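Local coordinates for protein PelD (Pseudomonas aeruginosa, PDB 4EU0) that probably acts as a cyclic-di-GMP receptor in pellicle formation, through a cytoplasmic piece that joins a GAF domain to a degenerate GGDEF domain, at residues A[83-88]-A[138-143]; A[172-177]-A[230-235]; A[185-190]-A[282-287]. All coordinates share one frame; numbering follows the deposited sequence.

Contact 1 (A[83-88]-A[138-143]); sequences GELVSV and LLAILA
Leu85 reaches helix 133-150 because its side chain is stretched out: with chi1 at -178° CG lies opposite the backbone N, beside the carbonyl carbon, and a chi2 of 155° carries CD1 on, roughly anti to CA. That one methyl makes the contact. CD1 comes to 4.1 Å from CB of Ala140 and 4.3 Å from CB of Leu139, so it meets the helix surface across two successive residues, while CD2 of Leu85 hangs back from both. Leu139 joins in through its CB; its CG and two methyls turn off along another course. Ala140 meets the leucine with its CB, and the CA atoms of Leu85 and Ala140 are 6.6 Å apart. Gly83, with positive phi, ends helix 74-82, and two residues later Leu85 leads into the short strand 86-87. This strand is an outer one of the antiparallel sheet of the GAF domain, whose strand order 2-1-5-4-3 is that of the GAF fold, and backbone bonds from Val86 to Cys107 and from Val88 to Ala105 tie it to its neighbour. Helix 133-150 packs along the same sheet: Leu85 also touches Val108, and Ala143, one turn on from Ala140, touches Leu110. Val86 has its CB turned the other way, onto Leu75, Thr78 and Cys79 of helix 74-82. The link between the two segments is wholly apolar and small, burying 84 Å² in all. Away from the sheet, Leu142 packs on Leu35 and Tyr38 of helix 28-39 and on Leu3 and Leu7 of helix 2-16.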
loop_
_atom_site.group_PDB
_atom_site.type_symbol
_atom_site.label_atom_id
_atom_site.label_comp_id
_atom_site.label_asym_id
_atom_site.label_seq_id
_atom_site.Cartn_x
_atom_site.Cartn_y
_atom_site.Cartn_z
ATOM N N GLY A 83 -7.041 14.893 9.885
ATOM C CA GLY A 83 -6.409 14.030 8.889
ATOM C C GLY A 83 -7.128 12.696 8.777
ATOM O O GLY A 83 -6.508 11.669 8.502
ATOM N N GLU A 84 -8.442 12.721 9.000
ATOM C CA GLU A 84 -9.263 11.508 9.038
ATOM C C GLU A 84 -10.594 11.729 8.343
ATOM O O GLU A 84 -11.074 12.860 8.226
ATOM C CB GLU A 84 -9.560 11.097 10.486
ATOM C CG GLU A 84 -8.385 10.533 11.270
ATOM C CD GLU A 84 -8.712 10.341 12.745
ATOM O OE1 GLU A 84 -9.877 10.582 13.144
ATOM O OE2 GLU A 84 -7.798 9.958 13.510
ATOM N N LEU A 85 -11.186 10.625 7.901
ATOM C CA LEU A 85 -12.540 10.609 7.382
ATOM C C LEU A 85 -13.514 11.118 8.442
ATOM O O LEU A 85 -13.473 10.699 9.599
ATOM C CB LEU A 85 -12.910 9.182 6.980
ATOM C CG LEU A 85 -14.279 8.893 6.353
ATOM C CD1 LEU A 85 -14.148 7.648 5.525
ATOM C CD2 LEU A 85 -15.392 8.726 7.385
ATOM N N VAL A 86 -14.382 12.031 8.036
ATOM C CA VAL A 86 -15.434 12.529 8.918
ATOM C C VAL A 86 -16.769 12.522 8.174
ATOM O O VAL A 86 -16.834 12.857 6.990
ATOM C CB VAL A 86 -15.122 13.946 9.464
ATOM C CG1 VAL A 86 -13.881 13.934 10.372
ATOM C CG2 VAL A 86 -14.943 14.930 8.330
ATOM N N SER A 87 -17.827 12.122 8.869
ATOM C CA SER A 87 -19.161 12.138 8.285
ATOM C C SER A 87 -20.120 12.949 9.145
ATOM O O SER A 87 -19.869 13.163 10.330
ATOM C CB SER A 87 -19.692 10.715 8.101
ATOM O OG SER A 87 -19.747 10.030 9.339
ATOM N N VAL A 88 -21.211 13.398 8.535
ATOM C CA VAL A 88 -22.308 14.027 9.273
ATOM C C VAL A 88 -23.376 12.967 9.548
ATOM O O VAL A 88 -24.540 13.128 9.171
ATOM C CB VAL A 88 -22.928 15.214 8.499
ATOM C CG1 VAL A 88 -23.602 16.185 9.460
ATOM C CG2 VAL A 88 -21.878 15.941 7.709
ATOM N N LEU A 138 -13.923 1.356 3.705
ATOM C CA LEU A 138 -13.416 1.085 2.363
ATOM C C LEU A 138 -12.918 2.360 1.656
ATOM O O LEU A 138 -11.901 2.336 0.980
ATOM C CB LEU A 138 -14.467 0.318 1.562
ATOM C CG LEU A 138 -14.822 0.599 0.113
ATOM C CD1 LEU A 138 -15.396 -0.673 -0.504
ATOM C CD2 LEU A 138 -15.863 1.701 0.115
ATOM N N LEU A 139 -13.644 3.463 1.825
ATOM C CA LEU A 139 -13.229 4.764 1.288
ATOM C C LEU A 139 -11.889 5.220 1.875
ATOM O O LEU A 139 -10.993 5.691 1.151
ATOM C CB LEU A 139 -14.305 5.809 1.595
ATOM C CG LEU A 139 -15.244 6.369 0.516
ATOM C CD1 LEU A 139 -15.343 5.528 -0.739
ATOM C CD2 LEU A 139 -16.614 6.658 1.108
ATOM N N ALA A 140 -11.748 5.056 3.190
ATOM C CA ALA A 140 -10.519 5.430 3.887
ATOM C C ALA A 140 -9.343 4.558 3.442
ATOM O O ALA A 140 -8.245 5.067 3.198
ATOM C CB ALA A 140 -10.716 5.359 5.400
ATOM N N ILE A 141 -9.588 3.260 3.293
ATOM C CA ILE A 141 -8.551 2.326 2.830
ATOM C C ILE A 141 -8.066 2.722 1.445
ATOM O O ILE A 141 -6.865 2.846 1.208
ATOM C CB ILE A 141 -9.042 0.862 2.800
ATOM C CG1 ILE A 141 -9.345 0.382 4.225
ATOM C CG2 ILE A 141 -8.000 -0.038 2.058
ATOM C CD1 ILE A 141 -10.175 -0.891 4.291
ATOM N N LEU A 142 -9.002 2.944 0.536
ATOM C CA LEU A 142 -8.656 3.315 -0.826
ATOM C C LEU A 142 -7.921 4.658 -0.882
ATOM O O LEU A 142 -6.916 4.785 -1.582
ATOM C CB LEU A 142 -9.914 3.319 -1.707
ATOM C CG LEU A 142 -9.846 3.548 -3.219
ATOM C CD1 LEU A 142 -8.991 2.501 -3.947
ATOM C CD2 LEU A 142 -11.265 3.574 -3.788
ATOM N N ALA A 143 -8.412 5.652 -0.137
ATOM C CA ALA A 143 -7.798 6.983 -0.126
ATOM C C ALA A 143 -6.319 6.937 0.286
ATOM O O ALA A 143 -5.477 7.610 -0.319
ATOM C CB ALA A 143 -8.589 7.941 0.766
#

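Contact 2 (A[172-177]-A[230-235]); sequences KRSLLD and LLPLTS. With C2E (9,9'-[(2R,3R,3aS,5S,7aR,9R,10R,10aS,12S,14aR)-3,5,10,12-tetrahydroxy-5,12-dioxidooctahydro-2H,7H-difuro[3,2-d:3',2'-j][1,3,7,9,2,8]tetraoxadiphosphacyclododecine-2,9-diyl]bis(2-amino-1,9-dihydro-6H-purin-6-one)), chain B.
Asp177 brings its carboxylate to Leu233: the two side chains cross at about a right angle, OD2 of Asp177 lying 3.7 Å from CD2 of Leu233. The other flat group of the helix, the Arg173 guanidinium, has Leu176 CD1 over one face, offset toward the rim, while its NE is salt-bridged to Asp148. A water joins helix to loop: it donates to Asp177 OD2, accepts from Leu233 N at 2.9 Å, and is also hydrogen-bonded to Ser174 OG. Ser174 and Asp177 (chi1 -77° in the latter) both hold their polar groups beside their own backbone N, turned to that water. Ser174 OG also packs on CB of Pro232, at 3.6 Å. On the ligand side Thr234 OG1 donates to Pro232 O at 2.8 Å, from 50° above the carbonyl plane. The same Thr234 OG1 accepts from N2 of C2E, the exocyclic amine of one guanine of cyclic-di-GMP, at 3.1 Å, with an N-H...O angle of 147°. Leu231 CD2 packs on the same N2. Arg210, Asp213 and Arg245 also bond the ligand; Arg210 and Asp213, spaced as RxxD, form a site like the inhibitory (I-) site of GGDEF domains.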
loop_
_atom_site.group_PDB
_atom_site.type_symbol
_atom_site.label_atom_id
_atom_site.label_comp_id
_atom_site.label_asym_id
_atom_site.label_seq_id
_atom_site.Cartn_x
_atom_site.Cartn_y
_atom_site.Cartn_z
ATOM N N LYS A 172 4.956 0.162 5.521
ATOM C CA LYS A 172 4.286 1.055 6.478
ATOM C C LYS A 172 2.797 1.093 6.197
ATOM O O LYS A 172 1.987 1.033 7.113
ATOM C CB LYS A 172 4.869 2.464 6.450
ATOM C CG LYS A 172 4.344 3.323 7.592
ATOM C CD LYS A 172 4.981 4.699 7.625
ATOM C CE LYS A 172 4.473 5.471 8.830
ATOM N NZ LYS A 172 5.152 6.786 8.990
ATOM N N ARG A 173 2.429 1.184 4.926
ATOM C CA ARG A 173 1.017 1.159 4.577
ATOM C C ARG A 173 0.346 -0.132 5.037
ATOM O O ARG A 173 -0.751 -0.110 5.585
ATOM C CB ARG A 173 0.816 1.347 3.078
ATOM C CG ARG A 173 -0.654 1.316 2.659
ATOM C CD ARG A 173 -1.521 2.352 3.425
ATOM N NE ARG A 173 -1.080 3.720 3.161
ATOM C CZ ARG A 173 -1.565 4.808 3.758
ATOM N NH1 ARG A 173 -1.074 6.008 3.440
ATOM N NH2 ARG A 173 -2.519 4.704 4.681
ATOM N N SER A 174 1.019 -1.262 4.842
ATOM C CA SER A 174 0.472 -2.528 5.330
ATOM C C SER A 174 0.341 -2.591 6.855
ATOM O O SER A 174 -0.609 -3.198 7.372
ATOM C CB SER A 174 1.269 -3.713 4.798
ATOM O OG SER A 174 0.993 -3.943 3.429
ATOM N N LEU A 175 1.287 -1.980 7.572
ATOM C CA LEU A 175 1.185 -1.873 9.032
ATOM C C LEU A 175 0.001 -1.000 9.452
ATOM O O LEU A 175 -0.711 -1.339 10.386
ATOM C CB LEU A 175 2.482 -1.358 9.662
ATOM C CG LEU A 175 3.658 -2.335 9.609
ATOM C CD1 LEU A 175 4.933 -1.591 9.948
ATOM C CD2 LEU A 175 3.432 -3.555 10.536
ATOM N N LEU A 176 -0.207 0.101 8.733
ATOM C CA LEU A 176 -1.364 0.969 8.956
ATOM C C LEU A 176 -2.680 0.248 8.633
ATOM O O LEU A 176 -3.634 0.344 9.416
ATOM C CB LEU A 176 -1.239 2.271 8.163
ATOM C CG LEU A 176 -0.155 3.259 8.617
ATOM C CD1 LEU A 176 0.176 4.216 7.483
ATOM C CD2 LEU A 176 -0.570 4.015 9.883
ATOM N N ASP A 177 -2.711 -0.481 7.505
ATOM C CA ASP A 177 -3.859 -1.313 7.087
ATOM C C ASP A 177 -4.267 -2.278 8.203
ATOM O O ASP A 177 -5.455 -2.425 8.516
ATOM C CB ASP A 177 -3.502 -2.182 5.858
ATOM C CG ASP A 177 -3.491 -1.423 4.537
ATOM O OD1 ASP A 177 -4.141 -0.375 4.418
ATOM O OD2 ASP A 177 -2.839 -1.930 3.585
ATOM N N LEU A 230 7.176 -8.711 0.814
ATOM C CA LEU A 230 5.921 -8.291 1.432
ATOM C C LEU A 230 4.755 -8.584 0.485
ATOM O O LEU A 230 4.799 -8.267 -0.706
ATOM C CB LEU A 230 5.961 -6.793 1.765
ATOM C CG LEU A 230 4.653 -6.194 2.300
ATOM C CD1 LEU A 230 4.380 -6.627 3.746
ATOM C CD2 LEU A 230 4.663 -4.664 2.186
ATOM N N LEU A 231 3.708 -9.190 1.035
ATOM C CA LEU A 231 2.482 -9.470 0.321
ATOM C C LEU A 231 1.355 -8.610 0.893
ATOM O O LEU A 231 0.667 -9.035 1.829
ATOM C CB LEU A 231 2.108 -10.952 0.491
ATOM C CG LEU A 231 3.033 -12.021 -0.114
ATOM C CD1 LEU A 231 4.377 -12.110 0.614
ATOM C CD2 LEU A 231 2.285 -13.353 -0.026
ATOM N N PRO A 232 1.160 -7.396 0.341
ATOM C CA PRO A 232 0.114 -6.518 0.880
ATOM C C PRO A 232 -1.282 -7.038 0.578
ATOM O O PRO A 232 -1.480 -7.756 -0.406
ATOM C CB PRO A 232 0.342 -5.198 0.122
ATOM C CG PRO A 232 1.764 -5.278 -0.384
ATOM C CD PRO A 232 1.902 -6.735 -0.743
ATOM N N LEU A 233 -2.240 -6.670 1.426
ATOM C CA LEU A 233 -3.650 -6.963 1.186
ATOM C C LEU A 233 -3.877 -8.428 0.797
ATOM O O LEU A 233 -4.592 -8.719 -0.138
ATOM C CB LEU A 233 -4.212 -6.028 0.104
ATOM C CG LEU A 233 -4.065 -4.534 0.391
ATOM C CD1 LEU A 233 -4.429 -3.706 -0.826
ATOM C CD2 LEU A 233 -4.935 -4.139 1.572
ATOM N N THR A 234 -3.257 -9.331 1.550
ATOM C CA THR A 234 -3.270 -10.749 1.240
ATOM C C THR A 234 -3.625 -11.545 2.487
ATOM O O THR A 234 -2.965 -11.405 3.516
ATOM C CB THR A 234 -1.897 -11.170 0.698
ATOM O OG1 THR A 234 -1.687 -10.515 -0.554
ATOM C CG2 THR A 234 -1.814 -12.690 0.495
ATOM N N SER A 235 -4.675 -12.366 2.371
ATOM C CA SER A 235 -5.167 -13.212 3.467
ATOM C C SER A 235 -4.189 -14.324 3.798
ATOM O O SER A 235 -3.255 -14.570 3.039
ATOM C CB SER A 235 -6.520 -13.837 3.103
ATOM O OG SER A 235 -6.406 -14.807 2.071
HETATM P P1 C2E B . -2.453 -19.122 -8.384
HETATM O O2P C2E B . -2.449 -20.619 -8.163
HETATM O O1P C2E B . -1.293 -18.483 -9.104
HETATM O "O5'" C2E B . -2.643 -18.381 -6.983
HETATM C "C5'" C2E B . -3.629 -18.786 -6.035
HETATM C "C4'" C2E B . -3.757 -17.763 -4.912
HETATM O "O4'" C2E B . -2.579 -17.777 -4.090
HETATM C "C3'" C2E B . -3.924 -16.316 -5.365
HETATM O "O3'" C2E B . -5.280 -15.913 -5.591
HETATM C "C2'" C2E B . -3.345 -15.552 -4.202
HETATM O "O2'" C2E B . -4.315 -15.515 -3.150
HETATM C "C1'" C2E B . -2.206 -16.442 -3.754
HETATM N N9 C2E B . -0.945 -16.078 -4.461
HETATM C C8 C2E B . -0.305 -16.818 -5.383
HETATM N N7 C2E B . 0.820 -16.193 -5.817
HETATM C C5 C2E B . 0.897 -15.034 -5.140
HETATM C C6 C2E B . 1.820 -13.889 -5.110
HETATM O O6 C2E B . 2.912 -13.886 -5.903
HETATM N N1 C2E B . 1.549 -12.862 -4.273
HETATM C C2 C2E B . 0.447 -12.831 -3.474
HETATM N N2 C2E B . 0.262 -11.752 -2.682
HETATM N N3 C2E B . -0.450 -13.857 -3.455
HETATM C C4 C2E B . -0.274 -14.951 -4.251
HETATM P P11 C2E B . -5.593 -14.722 -6.629
HETATM O O21 C2E B . -7.080 -14.405 -6.580
HETATM O O11 C2E B . -4.606 -13.581 -6.492
HETATM O O5A C2E B . -5.332 -15.442 -8.038
HETATM C C5A C2E B . -6.060 -16.614 -8.400
HETATM C C4A C2E B . -5.511 -17.137 -9.712
HETATM O O4A C2E B . -5.560 -16.121 -10.714
HETATM C C3A C2E B . -4.040 -17.483 -9.613
HETATM O O3A C2E B . -3.827 -18.799 -9.147
HETATM C C2A C2E B . -3.533 -17.307 -11.020
HETATM O O2A C2E B . -3.863 -18.454 -11.817
HETATM C C1A C2E B . -4.350 -16.119 -11.478
HETATM N N91 C2E B . -3.584 -14.862 -11.253
HETATM C C81 C2E B . -3.799 -13.936 -10.300
HETATM N N71 C2E B . -2.916 -12.909 -10.400
HETATM C C51 C2E B . -2.107 -13.180 -11.442
HETATM C C61 C2E B . -0.958 -12.524 -12.114
HETATM O O61 C2E B . -0.471 -11.334 -11.680
HETATM N N11 C2E B . -0.399 -13.148 -13.176
HETATM C C21 C2E B . -0.858 -14.339 -13.637
HETATM N N21 C2E B . -0.248 -14.905 -14.709
HETATM N N31 C2E B . -1.909 -14.988 -13.071
HETATM C C41 C2E B . -2.554 -14.466 -11.997
HETATM O O HOH W 1 -1.888 -4.683 3.527
#

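Contact 3 (A[185-190]-A[282-287]); sequences ACLYAF and GHFLFN
Phe284 and Leu285 of helix 280-288 pack on Leu187 and Ala189 in strand 185-192, covering part of one face of the four-stranded antiparallel sheet of the GGDEF-like domain. The segment axes run 10.7 Å apart and nearly parallel, 20° between their N-to-C directions. Aliphatic groups against the aromatic ring make up most of the contact. Chi1 of Phe284, 176°, swings the ring out from the helix toward the strand, where CE2 meets CD1 of Leu187 and CZ meets CB of Ala189; both approach the ring obliquely. Because side chains alternate along a strand, Leu187 and Ala189, two apart, both point to the helix. Aromatic partners extend the layer: Phe284 meets the ring of Tyr270 on strand 265-272, with the planes at about 40°. No hydrogen bond crosses between the segments; the strand backbone pairs on one side with Leu231 and Val229 and on the other with Leu272, Tyr270 and Arg268. Tyr188 leaves by the other face, where its OH bonds Ser239 O of helix 236-253. Among aliphatic groups alone, Leu187, Ala189 and Leu285 all rest on Leu228 of the neighbouring strand. The Leu187 and Leu285 side chains cross at about a right angle and meet through their methyls: CD1 of Leu187 lies 4.1 Å from CD2 of Leu285.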
loop_
_atom_site.group_PDB
_atom_site.type_symbol
_atom_site.label_atom_id
_atom_site.label_comp_id
_atom_site.label_asym_id
_atom_site.label_seq_id
_atom_site.Cartn_x
_atom_site.Cartn_y
_atom_site.Cartn_z
ATOM N N ALA A 185 -1.770 -8.926 5.810
ATOM C CA ALA A 185 -0.601 -8.925 4.939
ATOM C C ALA A 185 0.403 -9.902 5.521
ATOM O O ALA A 185 0.323 -10.240 6.701
ATOM C CB ALA A 185 0.011 -7.528 4.852
ATOM N N CYS A 186 1.348 -10.349 4.692
ATOM C CA CYS A 186 2.356 -11.305 5.121
ATOM C C CYS A 186 3.732 -10.831 4.692
ATOM O O CYS A 186 3.892 -10.349 3.567
ATOM C CB CYS A 186 2.090 -12.664 4.473
ATOM S SG CYS A 186 2.971 -14.029 5.246
ATOM N N LEU A 187 4.705 -10.973 5.585
ATOM C CA LEU A 187 6.112 -10.807 5.246
ATOM C C LEU A 187 6.780 -12.172 5.215
ATOM O O LEU A 187 6.690 -12.930 6.185
ATOM C CB LEU A 187 6.845 -9.968 6.301
ATOM C CG LEU A 187 7.389 -8.568 6.047
ATOM C CD1 LEU A 187 8.243 -8.139 7.261
ATOM C CD2 LEU A 187 8.177 -8.448 4.736
ATOM N N TYR A 188 7.448 -12.485 4.111
ATOM C CA TYR A 188 8.305 -13.656 4.068
ATOM C C TYR A 188 9.753 -13.218 4.004
ATOM O O TYR A 188 10.091 -12.261 3.305
ATOM C CB TYR A 188 8.012 -14.501 2.832
ATOM C CG TYR A 188 6.803 -15.408 2.949
ATOM C CD1 TYR A 188 6.889 -16.617 3.621
ATOM C CD2 TYR A 188 5.589 -15.074 2.339
ATOM C CE1 TYR A 188 5.779 -17.472 3.722
ATOM C CE2 TYR A 188 4.468 -15.921 2.432
ATOM C CZ TYR A 188 4.579 -17.113 3.123
ATOM O OH TYR A 188 3.510 -17.968 3.223
ATOM N N ALA A 189 10.604 -13.939 4.720
ATOM C CA ALA A 189 12.046 -13.766 4.575
ATOM C C ALA A 189 12.616 -15.090 4.127
ATOM O O ALA A 189 12.465 -16.094 4.829
ATOM C CB ALA A 189 12.658 -13.340 5.883
ATOM N N PHE A 190 13.262 -15.101 2.964
ATOM C CA PHE A 190 13.932 -16.300 2.483
ATOM C C PHE A 190 15.419 -16.153 2.733
ATOM O O PHE A 190 16.082 -15.333 2.098
ATOM C CB PHE A 190 13.636 -16.540 0.996
ATOM C CG PHE A 190 12.176 -16.706 0.687
ATOM C CD1 PHE A 190 11.572 -17.951 0.790
ATOM C CD2 PHE A 190 11.405 -15.626 0.264
ATOM C CE1 PHE A 190 10.211 -18.122 0.516
ATOM C CE2 PHE A 190 10.042 -15.786 -0.033
ATOM C CZ PHE A 190 9.445 -17.029 0.091
ATOM N N GLY A 282 10.254 -6.059 14.897
ATOM C CA GLY A 282 11.669 -5.854 15.201
ATOM C C GLY A 282 12.397 -7.147 15.515
ATOM O O GLY A 282 13.476 -7.396 14.995
ATOM N N HIS A 283 11.805 -7.971 16.377
ATOM C CA HIS A 283 12.374 -9.279 16.684
ATOM C C HIS A 283 12.532 -10.130 15.431
ATOM O O HIS A 283 13.556 -10.784 15.233
ATOM C CB HIS A 283 11.531 -10.016 17.728
ATOM C CG HIS A 283 12.002 -11.408 17.999
ATOM N ND1 HIS A 283 13.101 -11.682 18.785
ATOM C CD2 HIS A 283 11.531 -12.606 17.578
ATOM C CE1 HIS A 283 13.289 -12.989 18.832
ATOM N NE2 HIS A 283 12.351 -13.573 18.108
ATOM N N PHE A 284 11.516 -10.092 14.579
ATOM C CA PHE A 284 11.515 -10.871 13.350
ATOM C C PHE A 284 12.643 -10.434 12.415
ATOM O O PHE A 284 13.448 -11.253 11.979
ATOM C CB PHE A 284 10.156 -10.757 12.662
ATOM C CG PHE A 284 10.088 -11.453 11.327
ATOM C CD1 PHE A 284 10.005 -12.840 11.255
ATOM C CD2 PHE A 284 10.105 -10.725 10.138
ATOM C CE1 PHE A 284 9.942 -13.483 10.009
ATOM C CE2 PHE A 284 10.038 -11.361 8.889
ATOM C CZ PHE A 284 9.954 -12.743 8.827
ATOM N N LEU A 285 12.710 -9.142 12.119
ATOM C CA LEU A 285 13.682 -8.663 11.132
ATOM C C LEU A 285 15.097 -8.490 11.680
ATOM O O LEU A 285 16.051 -8.859 11.001
ATOM C CB LEU A 285 13.205 -7.369 10.460
ATOM C CG LEU A 285 11.950 -7.468 9.587
ATOM C CD1 LEU A 285 11.518 -6.071 9.135
ATOM C CD2 LEU A 285 12.146 -8.388 8.381
ATOM N N PHE A 286 15.236 -7.950 12.899
ATOM C CA PHE A 286 16.557 -7.579 13.432
ATOM C C PHE A 286 17.267 -8.648 14.260
ATOM O O PHE A 286 18.478 -8.542 14.522
ATOM C CB PHE A 286 16.491 -6.273 14.241
ATOM C CG PHE A 286 16.041 -5.079 13.448
ATOM C CD1 PHE A 286 16.156 -5.054 12.060
ATOM C CD2 PHE A 286 15.517 -3.968 14.096
ATOM C CE1 PHE A 286 15.736 -3.950 11.332
ATOM C CE2 PHE A 286 15.101 -2.851 13.377
ATOM C CZ PHE A 286 15.215 -2.843 11.991
ATOM N N ASN A 287 16.512 -9.640 14.720
ATOM C CA ASN A 287 17.087 -10.759 15.451
ATOM C C ASN A 287 17.033 -12.027 14.604
ATOM O O ASN A 287 18.072 -12.602 14.266
ATOM C CB ASN A 287 16.384 -10.951 16.800
ATOM C CG ASN A 287 16.889 -12.168 17.561
ATOM O OD1 ASN A 287 16.663 -13.307 17.153
ATOM N ND2 ASN A 287 17.560 -11.931 18.678
#

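Overall arrangement
Contact 1 belongs to the GAF domain; contacts 2 and 3 belong to the GGDEF-like domain and share its sheet, where Leu231 N bonds to Cys186 O between neighbouring strands. Contact 2 is buried and nearest the chain's centre; contact 3 is just as buried but farther out, and contact 1, about 30 Å from it centre to centre, is partly buried on the opposite side of that centre. Chemistry follows place: contact 1 sets a loop leucine on a helix and contact 3 a strand under a helix, both apolar with no hydrogen bond across, whereas contact 2 uses a water and reaches the ligand. Helices 133-150 and 162-181, successive in the chain, bring contacts 1 and 2 near each other without touching.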